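Local coordinates for protein alpha-rhamnosidase (Dictyoglomus thermophilum, PDB 6I60) that probably hydrolyses terminal non-reducing alpha-L-rhamnose residues from alpha-L-rhamnosides, as a bacterial glycoside hydrolase with a six-hairpin catalytic domain, at residues W506-Q511 with A560-Y565; Y603-Y608 with G626-T631; F632-H636 with L726-L732. One frame throughout, in Å; residues are numbered along the deposited sequence.

Contact 1 (W506-Q511 with A560-Y565). With PGE (triethylene glycol), chain J.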
loop_
_atom_site.group_PDB
_atom_site.type_symbol
_atom_site.label_atom_id
_atom_site.label_comp_id
_atom_site.label_asym_id
_atom_site.label_seq_id
_atom_site.Cartn_x
_atom_site.Cartn_y
_atom_site.Cartn_z
ATOM N N TRP A 506 -2.956 -0.345 -11.749
ATOM C CA TRP A 506 -3.451 -1.576 -12.349
ATOM C C TRP A 506 -3.979 -2.519 -11.274
ATOM O O TRP A 506 -3.296 -2.802 -10.285
ATOM C CB TRP A 506 -2.344 -2.250 -13.157
ATOM C CG TRP A 506 -2.069 -1.575 -14.468
ATOM C CD1 TRP A 506 -1.176 -0.571 -14.703
ATOM C CD2 TRP A 506 -2.693 -1.859 -15.725
ATOM N NE1 TRP A 506 -1.206 -0.209 -16.029
ATOM C CE2 TRP A 506 -2.128 -0.987 -16.678
ATOM C CE3 TRP A 506 -3.675 -2.764 -16.138
ATOM C CZ2 TRP A 506 -2.514 -0.993 -18.017
ATOM C CZ3 TRP A 506 -4.055 -2.770 -17.465
ATOM C CH2 TRP A 506 -3.476 -1.890 -18.389
ATOM N N MET A 507 -5.203 -3.009 -11.480
ATOM C CA MET A 507 -5.884 -3.791 -10.453
ATOM C C MET A 507 -5.254 -5.164 -10.260
ATOM O O MET A 507 -5.251 -5.689 -9.141
ATOM C CB MET A 507 -7.361 -3.932 -10.810
ATOM C CG MET A 507 -8.166 -2.666 -10.605
ATOM S SD MET A 507 -8.827 -2.557 -8.934
ATOM C CE MET A 507 -10.344 -3.498 -9.119
ATOM N N GLY A 508 -4.725 -5.764 -11.328
ATOM C CA GLY A 508 -4.159 -7.098 -11.206
ATOM C C GLY A 508 -2.897 -7.121 -10.363
ATOM O O GLY A 508 -2.738 -7.974 -9.484
ATOM N N ASP A 509 -1.982 -6.184 -10.620
ATOM C CA ASP A 509 -0.742 -6.135 -9.855
ATOM C C ASP A 509 -1.004 -5.842 -8.384
ATOM O O ASP A 509 -0.296 -6.360 -7.512
ATOM C CB ASP A 509 0.199 -5.087 -10.447
ATOM C CG ASP A 509 0.362 -5.233 -11.948
ATOM O OD1 ASP A 509 -0.608 -5.651 -12.614
ATOM O OD2 ASP A 509 1.462 -4.931 -12.460
ATOM N N ALA A 510 -2.017 -5.023 -8.090
ATOM C CA ALA A 510 -2.330 -4.701 -6.703
ATOM C C ALA A 510 -2.963 -5.881 -5.979
ATOM O O ALA A 510 -2.777 -6.034 -4.766
ATOM C CB ALA A 510 -3.256 -3.487 -6.645
ATOM N N GLN A 511 -3.704 -6.724 -6.700
ATOM C CA GLN A 511 -4.364 -7.858 -6.064
ATOM C C GLN A 511 -3.367 -8.956 -5.714
ATOM O O GLN A 511 -3.414 -9.516 -4.613
ATOM C CB GLN A 511 -5.459 -8.402 -6.983
ATOM C CG GLN A 511 -6.030 -9.741 -6.548
ATOM C CD GLN A 511 -5.409 -10.911 -7.288
ATOM O OE1 GLN A 511 -5.191 -10.852 -8.500
ATOM N NE2 GLN A 511 -5.119 -11.984 -6.559
ATOM N N ALA A 560 -9.199 -11.601 -13.750
ATOM C CA ALA A 560 -8.015 -11.694 -12.902
ATOM C C ALA A 560 -7.578 -10.335 -12.375
ATOM O O ALA A 560 -6.821 -10.275 -11.400
ATOM C CB ALA A 560 -6.863 -12.345 -13.668
ATOM N N TRP A 561 -8.031 -9.251 -13.001
ATOM C CA TRP A 561 -7.713 -7.897 -12.573
ATOM C C TRP A 561 -8.803 -7.322 -11.672
ATOM O O TRP A 561 -8.518 -6.856 -10.565
ATOM C CB TRP A 561 -7.506 -7.000 -13.801
ATOM C CG TRP A 561 -6.073 -6.863 -14.233
ATOM C CD1 TRP A 561 -5.370 -5.702 -14.370
ATOM C CD2 TRP A 561 -5.174 -7.921 -14.590
ATOM N NE1 TRP A 561 -4.089 -5.970 -14.787
ATOM C CE2 TRP A 561 -3.942 -7.325 -14.928
ATOM C CE3 TRP A 561 -5.289 -9.313 -14.656
ATOM C CZ2 TRP A 561 -2.835 -8.071 -15.324
ATOM C CZ3 TRP A 561 -4.189 -10.051 -15.049
ATOM C CH2 TRP A 561 -2.979 -9.430 -15.378
ATOM N N SER A 562 -10.057 -7.366 -12.128
ATOM C CA SER A 562 -11.164 -6.783 -11.381
ATOM C C SER A 562 -11.449 -7.508 -10.074
ATOM O O SER A 562 -12.216 -6.988 -9.256
ATOM C CB SER A 562 -12.425 -6.767 -12.244
ATOM O OG SER A 562 -12.267 -5.916 -13.363
ATOM N N THR A 563 -10.859 -8.684 -9.856
ATOM C CA THR A 563 -11.038 -9.396 -8.595
ATOM C C THR A 563 -10.423 -8.661 -7.411
ATOM O O THR A 563 -10.639 -9.079 -6.268
ATOM C CB THR A 563 -10.433 -10.796 -8.692
ATOM O OG1 THR A 563 -10.831 -11.570 -7.553
ATOM C CG2 THR A 563 -8.916 -10.714 -8.736
ATOM N N ALA A 564 -9.672 -7.585 -7.655
ATOM C CA ALA A 564 -9.029 -6.849 -6.574
ATOM C C ALA A 564 -10.033 -6.192 -5.636
ATOM O O ALA A 564 -9.678 -5.873 -4.497
ATOM C CB ALA A 564 -8.088 -5.790 -7.148
ATOM N N TYR A 565 -11.273 -5.980 -6.087
ATOM C CA TYR A 565 -12.273 -5.356 -5.226
ATOM C C TYR A 565 -12.630 -6.262 -4.054
ATOM O O TYR A 565 -12.543 -5.851 -2.891
ATOM C CB TYR A 565 -13.520 -5.005 -6.037
ATOM C CG TYR A 565 -14.418 -3.984 -5.369
ATOM C CD1 TYR A 565 -13.961 -3.216 -4.307
ATOM C CD2 TYR A 565 -15.724 -3.789 -5.804
ATOM C CE1 TYR A 565 -14.776 -2.283 -3.697
ATOM C CE2 TYR A 565 -16.547 -2.859 -5.198
ATOM C CZ TYR A 565 -16.068 -2.108 -4.145
ATOM O OH TYR A 565 -16.881 -1.178 -3.538
HETATM C C1 PGE J . -0.361 -5.024 -15.824
HETATM O O1 PGE J . -1.593 -5.034 -15.115
HETATM C C2 PGE J . -0.605 -5.495 -17.243
HETATM O O2 PGE J . -1.252 -4.467 -17.967
HETATM C C3 PGE J . -1.063 -4.531 -19.368
HETATM C C4 PGE J . 0.348 -4.092 -19.715
HETATM O O4 PGE J . 2.375 -2.224 -16.397
HETATM C C6 PGE J . 2.557 -3.369 -17.221
HETATM C C5 PGE J . 2.174 -3.038 -18.650
HETATM O O3 PGE J . 0.770 -3.101 -18.797
#
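W506, D509 and W561 line a pocket of the six-hairpin, (alpha/alpha)6-barrel glycosidase domain, occupied here by a triethylene glycol that probably came from the crystallisation liquor. Its terminal O1 is held between the two segments: W561 NE1 donates to it over 2.7 Å with an N-H...O angle of 144°, and O1 in turn donates to D509 OD1 over 2.8 Å. The glycol thus bridges an indole and a carboxylate that do not bond each other directly. Farther along, glycol O2 lies over one face of the W506 ring, displaced toward its rim. The two indoles meet rim to rim, with planes nearly perpendicular at 86° and W506 CE3 3.5 Å from W561 NE1, so neither ring lies over the other.

Behind the pocket, the helix that starts after W506 runs close to the W561 indole. G508 CA sits over the five-membered ring, 3.5 Å from its centroid and only 5° off the normal, a CH-pi contact. Having no side chain, G508 lies with its backbone directly against the ring. The M507 chain is bent at both chi2 and chi3, which curls its thioether beside A564, with SD 3.8 Å from A564 CB. On the next turn Q511 CB lies 3.7 Å from A564 CB.

E502 takes the hydrogen of W506 NE1, while T563 OG1 bonds D637. Helix 626-648 packs against Q511, A560 and T563 through Y633, helix 524-535 meets M507 through Y530, and helix 761-773 touches W561 through I761.

Contact 2 (Y603-Y608 with G626-T631)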
loop_
_atom_site.group_PDB
_atom_site.type_symbol
_atom_site.label_atom_id
_atom_site.label_comp_id
_atom_site.label_asym_id
_atom_site.label_seq_id
_atom_site.Cartn_x
_atom_site.Cartn_y
_atom_site.Cartn_z
ATOM N N TYR A 603 -21.600 -20.238 -17.722
ATOM C CA TYR A 603 -20.549 -20.447 -16.722
ATOM C C TYR A 603 -19.080 -20.467 -17.072
ATOM O O TYR A 603 -18.279 -20.677 -16.210
ATOM C CB TYR A 603 -20.844 -21.699 -15.942
ATOM C CG TYR A 603 -22.230 -21.741 -15.414
ATOM C CD1 TYR A 603 -23.187 -22.503 -16.023
ATOM C CD2 TYR A 603 -22.588 -21.018 -14.309
ATOM C CE1 TYR A 603 -24.471 -22.545 -15.543
ATOM C CE2 TYR A 603 -23.868 -21.055 -13.819
ATOM C CZ TYR A 603 -24.801 -21.822 -14.448
ATOM O OH TYR A 603 -26.078 -21.872 -13.976
ATOM N N ILE A 604 -18.728 -20.302 -18.326
ATOM C CA ILE A 604 -17.325 -20.256 -18.717
ATOM C C ILE A 604 -17.109 -18.867 -19.296
ATOM O O ILE A 604 -17.641 -18.542 -20.366
ATOM C CB ILE A 604 -16.956 -21.364 -19.718
ATOM C CG1 ILE A 604 -17.097 -22.737 -19.060
ATOM C CG2 ILE A 604 -15.528 -21.211 -20.223
ATOM C CD1 ILE A 604 -18.507 -23.088 -18.675
ATOM N N VAL A 605 -16.391 -18.021 -18.558
ATOM C CA VAL A 605 -16.118 -16.658 -19.003
ATOM C C VAL A 605 -15.009 -16.747 -20.047
ATOM O O VAL A 605 -13.830 -16.868 -19.715
ATOM C CB VAL A 605 -15.739 -15.737 -17.842
ATOM C CG1 VAL A 605 -16.977 -15.303 -17.082
ATOM C CG2 VAL A 605 -14.813 -16.448 -16.906
ATOM N N SER A 606 -15.393 -16.709 -21.322
ATOM C CA SER A 606 -14.417 -16.768 -22.398
ATOM C C SER A 606 -13.662 -15.459 -22.575
ATOM O O SER A 606 -12.601 -15.453 -23.207
ATOM C CB SER A 606 -15.106 -17.146 -23.710
ATOM O OG SER A 606 -14.331 -16.737 -24.823
ATOM N N PHE A 607 -14.178 -14.358 -22.035
ATOM C CA PHE A 607 -13.530 -13.064 -22.193
ATOM C C PHE A 607 -12.315 -12.965 -21.280
ATOM O O PHE A 607 -12.395 -13.269 -20.086
ATOM C CB PHE A 607 -14.506 -11.926 -21.891
ATOM C CG PHE A 607 -13.836 -10.588 -21.714
ATOM C CD1 PHE A 607 -13.840 -9.951 -20.482
ATOM C CD2 PHE A 607 -13.192 -9.973 -22.780
ATOM C CE1 PHE A 607 -13.219 -8.723 -20.318
ATOM C CE2 PHE A 607 -12.570 -8.745 -22.620
ATOM C CZ PHE A 607 -12.583 -8.120 -21.389
ATOM N N TYR A 608 -11.192 -12.540 -21.851
ATOM C CA TYR A 608 -9.981 -12.271 -21.091
ATOM C C TYR A 608 -9.057 -11.434 -21.960
ATOM O O TYR A 608 -9.059 -11.554 -23.187
ATOM C CB TYR A 608 -9.282 -13.562 -20.649
ATOM C CG TYR A 608 -8.433 -14.205 -21.720
ATOM C CD1 TYR A 608 -9.005 -15.023 -22.686
ATOM C CD2 TYR A 608 -7.058 -14.002 -21.765
ATOM C CE1 TYR A 608 -8.236 -15.616 -23.669
ATOM C CE2 TYR A 608 -6.279 -14.591 -22.746
ATOM C CZ TYR A 608 -6.874 -15.399 -23.695
ATOM O OH TYR A 608 -6.107 -15.990 -24.674
ATOM N N GLY A 626 -6.221 -18.368 -20.776
ATOM C CA GLY A 626 -6.953 -17.179 -20.366
ATOM C C GLY A 626 -8.376 -17.476 -19.932
ATOM O O GLY A 626 -8.859 -16.923 -18.941
ATOM N N GLU A 627 -9.066 -18.354 -20.665
ATOM C CA GLU A 627 -10.436 -18.700 -20.298
ATOM C C GLU A 627 -10.483 -19.552 -19.035
ATOM O O GLU A 627 -11.488 -19.536 -18.315
ATOM C CB GLU A 627 -11.129 -19.415 -21.461
ATOM C CG GLU A 627 -10.699 -20.861 -21.672
ATOM C CD GLU A 627 -9.285 -20.979 -22.216
ATOM O OE1 GLU A 627 -8.897 -20.138 -23.056
ATOM O OE2 GLU A 627 -8.562 -21.912 -21.801
ATOM N N LEU A 628 -9.414 -20.298 -18.747
ATOM C CA LEU A 628 -9.338 -21.053 -17.500
ATOM C C LEU A 628 -9.036 -20.125 -16.330
ATOM O O LEU A 628 -9.659 -20.225 -15.268
ATOM C CB LEU A 628 -8.270 -22.142 -17.612
ATOM C CG LEU A 628 -8.231 -23.240 -16.544
ATOM C CD1 LEU A 628 -8.012 -24.598 -17.185
ATOM C CD2 LEU A 628 -7.157 -22.961 -15.506
ATOM N N THR A 629 -8.075 -19.217 -16.514
ATOM C CA THR A 629 -7.794 -18.206 -15.498
ATOM C C THR A 629 -9.014 -17.334 -15.223
ATOM O O THR A 629 -9.264 -16.969 -14.070
ATOM C CB THR A 629 -6.614 -17.332 -15.935
ATOM O OG1 THR A 629 -5.597 -18.161 -16.531
ATOM C CG2 THR A 629 -6.014 -16.599 -14.754
ATOM N N SER A 630 -9.805 -17.022 -16.256
ATOM C CA SER A 630 -10.970 -16.162 -16.061
ATOM C C SER A 630 -12.055 -16.885 -15.279
ATOM O O SER A 630 -12.660 -16.315 -14.362
ATOM C CB SER A 630 -11.502 -15.692 -17.410
ATOM O OG SER A 630 -10.894 -14.477 -17.797
ATOM N N THR A 631 -12.329 -18.140 -15.639
ATOM C CA THR A 631 -13.293 -18.932 -14.886
ATOM C C THR A 631 -12.776 -19.253 -13.493
ATOM O O THR A 631 -13.569 -19.397 -12.556
ATOM C CB THR A 631 -13.625 -20.213 -15.652
ATOM O OG1 THR A 631 -13.836 -19.898 -17.036
ATOM C CG2 THR A 631 -14.877 -20.859 -15.098
#
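Y608 and V605 lay a loop of the six-hairpin glycosidase domain across the first two turns of helix 626-648, the helix into which the chain later runs. Aromatic packing holds one end. G626 CA stands over the centre of the Y608 ring, 3.4 Å from the centroid and 9° off the normal, in a CH-pi contact that brings ring and helix start together. The Y608 ring is turned there by a first torsion of 81°, with CG between the backbone N and the carbonyl carbon. G626, with no side chain, lets its CA lie directly on the ring face.

Van der Waals packing continues toward the other end of the loop. V605 points its CG2 methyl at the helix between S630 and T631, 3.4 Å from S630 CB, and I604 CG2 lies 3.8 Å from T631 OG1. T631 CG2 in turn rests against the carbonyl oxygen of Y603.

A hydrogen bond ties the loop next to Y608. S630 OG donates to F607 O over 3.0 Å; the C=O...O angle is 144° and the donor sits somewhat out of the carbonyl plane. This is the one hydrogen bond between loop and helix here. Within the helix, E627 O receives two donors from one residue: T631 N, and T631 OG1 at 2.7 Å, which approaches almost in line with the carbonyl bond.

Contact 3 (F632-H636 with L726-L732)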
loop_
_atom_site.group_PDB
_atom_site.type_symbol
_atom_site.label_atom_id
_atom_site.label_comp_id
_atom_site.label_asym_id
_atom_site.label_seq_id
_atom_site.Cartn_x
_atom_site.Cartn_y
_atom_site.Cartn_z
ATOM N N PHE A 632 -11.454 -19.362 -13.337
ATOM C CA PHE A 632 -10.867 -19.547 -12.014
ATOM C C PHE A 632 -11.245 -18.403 -11.084
ATOM O O PHE A 632 -11.576 -18.625 -9.913
ATOM C CB PHE A 632 -9.345 -19.672 -12.139
ATOM C CG PHE A 632 -8.604 -19.539 -10.835
ATOM C CD1 PHE A 632 -8.095 -18.313 -10.431
ATOM C CD2 PHE A 632 -8.389 -20.644 -10.027
ATOM C CE1 PHE A 632 -7.405 -18.191 -9.237
ATOM C CE2 PHE A 632 -7.695 -20.527 -8.835
ATOM C CZ PHE A 632 -7.204 -19.299 -8.440
ATOM N N TYR A 633 -11.213 -17.169 -11.592
ATOM C CA TYR A 633 -11.554 -16.014 -10.773
ATOM C C TYR A 633 -13.054 -15.774 -10.698
ATOM O O TYR A 633 -13.513 -15.091 -9.776
ATOM C CB TYR A 633 -10.838 -14.769 -11.301
ATOM C CG TYR A 633 -9.431 -14.627 -10.760
ATOM C CD1 TYR A 633 -9.211 -14.229 -9.448
ATOM C CD2 TYR A 633 -8.326 -14.911 -11.553
ATOM C CE1 TYR A 633 -7.930 -14.105 -8.941
ATOM C CE2 TYR A 633 -7.038 -14.788 -11.057
ATOM C CZ TYR A 633 -6.847 -14.385 -9.749
ATOM O OH TYR A 633 -5.573 -14.260 -9.241
ATOM N N PHE A 634 -13.829 -16.318 -11.640
ATOM C CA PHE A 634 -15.281 -16.277 -11.507
ATOM C C PHE A 634 -15.736 -17.148 -10.343
ATOM O O PHE A 634 -16.565 -16.729 -9.527
ATOM C CB PHE A 634 -15.943 -16.726 -12.811
ATOM C CG PHE A 634 -17.440 -16.612 -12.801
ATOM C CD1 PHE A 634 -18.065 -15.564 -12.145
ATOM C CD2 PHE A 634 -18.224 -17.553 -13.448
ATOM C CE1 PHE A 634 -19.443 -15.455 -12.135
ATOM C CE2 PHE A 634 -19.603 -17.451 -13.443
ATOM C CZ PHE A 634 -20.213 -16.401 -12.785
ATOM N N TYR A 635 -15.199 -18.365 -10.251
ATOM C CA TYR A 635 -15.468 -19.206 -9.091
ATOM C C TYR A 635 -14.899 -18.579 -7.824
ATOM O O TYR A 635 -15.517 -18.649 -6.755
ATOM C CB TYR A 635 -14.887 -20.603 -9.319
ATOM C CG TYR A 635 -14.999 -21.538 -8.135
ATOM C CD1 TYR A 635 -16.121 -22.332 -7.957
ATOM C CD2 TYR A 635 -13.974 -21.637 -7.203
ATOM C CE1 TYR A 635 -16.225 -23.191 -6.879
ATOM C CE2 TYR A 635 -14.071 -22.490 -6.120
ATOM C CZ TYR A 635 -15.198 -23.268 -5.967
ATOM O OH TYR A 635 -15.305 -24.122 -4.895
ATOM N N HIS A 636 -13.724 -17.954 -7.930
ATOM C CA HIS A 636 -13.113 -17.312 -6.771
ATOM C C HIS A 636 -13.981 -16.175 -6.246
ATOM O O HIS A 636 -14.191 -16.052 -5.033
ATOM C CB HIS A 636 -11.716 -16.805 -7.135
ATOM C CG HIS A 636 -10.970 -16.191 -5.991
ATOM N ND1 HIS A 636 -11.215 -14.911 -5.544
ATOM C CD2 HIS A 636 -9.977 -16.679 -5.211
ATOM C CE1 HIS A 636 -10.410 -14.638 -4.532
ATOM N NE2 HIS A 636 -9.648 -15.694 -4.310
ATOM N N LEU A 726 -4.012 -23.789 -10.736
ATOM C CA LEU A 726 -5.210 -22.999 -10.448
ATOM C C LEU A 726 -6.369 -23.865 -9.965
ATOM O O LEU A 726 -6.925 -23.566 -8.894
ATOM C CB LEU A 726 -5.580 -22.152 -11.671
ATOM C CG LEU A 726 -5.004 -20.734 -11.691
ATOM C CD1 LEU A 726 -3.501 -20.767 -11.903
ATOM C CD2 LEU A 726 -5.674 -19.893 -12.765
ATOM N N PRO A 727 -6.785 -24.929 -10.667
ATOM C CA PRO A 727 -7.848 -25.779 -10.109
ATOM C C PRO A 727 -7.423 -26.530 -8.859
ATOM O O PRO A 727 -8.289 -26.905 -8.058
ATOM C CB PRO A 727 -8.175 -26.743 -11.258
ATOM C CG PRO A 727 -6.936 -26.794 -12.064
ATOM C CD PRO A 727 -6.345 -25.417 -11.990
ATOM N N LEU A 728 -6.121 -26.758 -8.662
ATOM C CA LEU A 728 -5.639 -27.397 -7.443
ATOM C C LEU A 728 -5.601 -26.441 -6.257
ATOM O O LEU A 728 -5.616 -26.899 -5.110
ATOM C CB LEU A 728 -4.244 -27.985 -7.670
ATOM C CG LEU A 728 -4.184 -29.399 -8.248
ATOM C CD1 LEU A 728 -2.782 -29.709 -8.748
ATOM C CD2 LEU A 728 -4.631 -30.422 -7.215
ATOM N N TYR A 729 -5.549 -25.131 -6.506
ATOM C CA TYR A 729 -5.558 -24.164 -5.413
ATOM C C TYR A 729 -6.939 -24.081 -4.774
ATOM O O TYR A 729 -7.098 -24.318 -3.571
ATOM C CB TYR A 729 -5.111 -22.792 -5.923
ATOM C CG TYR A 729 -4.997 -21.749 -4.834
ATOM C CD1 TYR A 729 -3.869 -21.682 -4.025
ATOM C CD2 TYR A 729 -6.019 -20.834 -4.610
ATOM C CE1 TYR A 729 -3.761 -20.735 -3.026
ATOM C CE2 TYR A 729 -5.921 -19.881 -3.611
ATOM C CZ TYR A 729 -4.788 -19.836 -2.822
ATOM O OH TYR A 729 -4.681 -18.892 -1.826
ATOM N N LEU A 730 -7.953 -23.744 -5.570
ATOM C CA LEU A 730 -9.330 -23.691 -5.096
ATOM C C LEU A 730 -9.965 -25.071 -4.972
ATOM O O LEU A 730 -11.146 -25.160 -4.617
ATOM C CB LEU A 730 -10.169 -22.810 -6.025
ATOM C CG LEU A 730 -9.747 -21.338 -6.098
ATOM C CD1 LEU A 730 -10.673 -20.547 -7.011
ATOM C CD2 LEU A 730 -9.696 -20.712 -4.709
ATOM N N ASN A 731 -9.213 -26.134 -5.259
ATOM C CA ASN A 731 -9.667 -27.516 -5.098
ATOM C C ASN A 731 -10.916 -27.792 -5.939
ATOM O O ASN A 731 -11.955 -28.232 -5.444
ATOM C CB ASN A 731 -9.900 -27.845 -3.620
ATOM C CG ASN A 731 -8.602 -28.072 -2.866
ATOM O OD1 ASN A 731 -8.603 -28.287 -1.654
ATOM N ND2 ASN A 731 -7.482 -28.024 -3.585
ATOM N N LEU A 732 -10.788 -27.519 -7.236
ATOM C CA LEU A 732 -11.811 -27.866 -8.211
ATOM C C LEU A 732 -11.606 -29.251 -8.808
ATOM O O LEU A 732 -12.471 -29.721 -9.556
ATOM C CB LEU A 732 -11.841 -26.830 -9.338
ATOM C CG LEU A 732 -11.847 -25.365 -8.905
ATOM C CD1 LEU A 732 -11.491 -24.454 -10.071
ATOM C CD2 LEU A 732 -13.203 -25.009 -8.336
#
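F632 and Y635 turn their rings toward L726, L730 and L732, packing helix 626-648 against the C-terminal end of helix 722-729 in the (alpha/alpha)6 barrel. The two side chains leave the helix alike, CG anti to the backbone N (chi1 166° for F632, 175° for Y635), which carries both rings out to the neighbouring helix, where each takes a leucine over one face.

F632 crosses L726 at about a right angle: L726 CG stands over the ring centre, 3.8 Å from the centroid, with L726 CD2 nearest F632 CG. The edge of the F632 ring is met by Y729 CD2, and Y766 adds an edge-to-face contact from helix 761-773. L730 reaches between the two rings, its CD1 3.5 Å from F632 CE2 and equally 3.5 Å from Y635 CD2, where it lies at the Y635 ring edge. H636 CB flanks the same methyl. Cutting F632 back to an alanine would probably leave L726 without the ring face it packs on and open a gap beside the L730 methyl.

L732 follows the helix end, where N731 has positive phi and L732 N bonds P727 O at 2.7 Å, the 6-to-1 bond found in Schellman motifs. This turn brings L732 back over Y635, the two side chains sliding past each other in opposite directions, with L732 CD2 3.5 Å from the Y635 ring centroid and 12° off the normal.

All three contacts belong to the six-hairpin glycosidase domain, and helix 626-648 connects them. Contact 2 uses its first turns and contact 3 the residues that follow directly, so their centres are about 12 Å apart; T629 CA touches L726 CD2 at 3.8 Å. Y633, whose CB leaves the helix away from L726-L732, reaches contact 1, its CD2 3.5 Å from A560 CA, although the centres of contacts 1 and 3 are about 16 Å apart. Contact 1 alone holds the triethylene glycol. A bound 2-(2-ethoxyethoxy)ethanol lies about 4 Å from the Y603 side chain of contact 2; the Y635 side chain is about 12 Å from a bound molecule of the same compound.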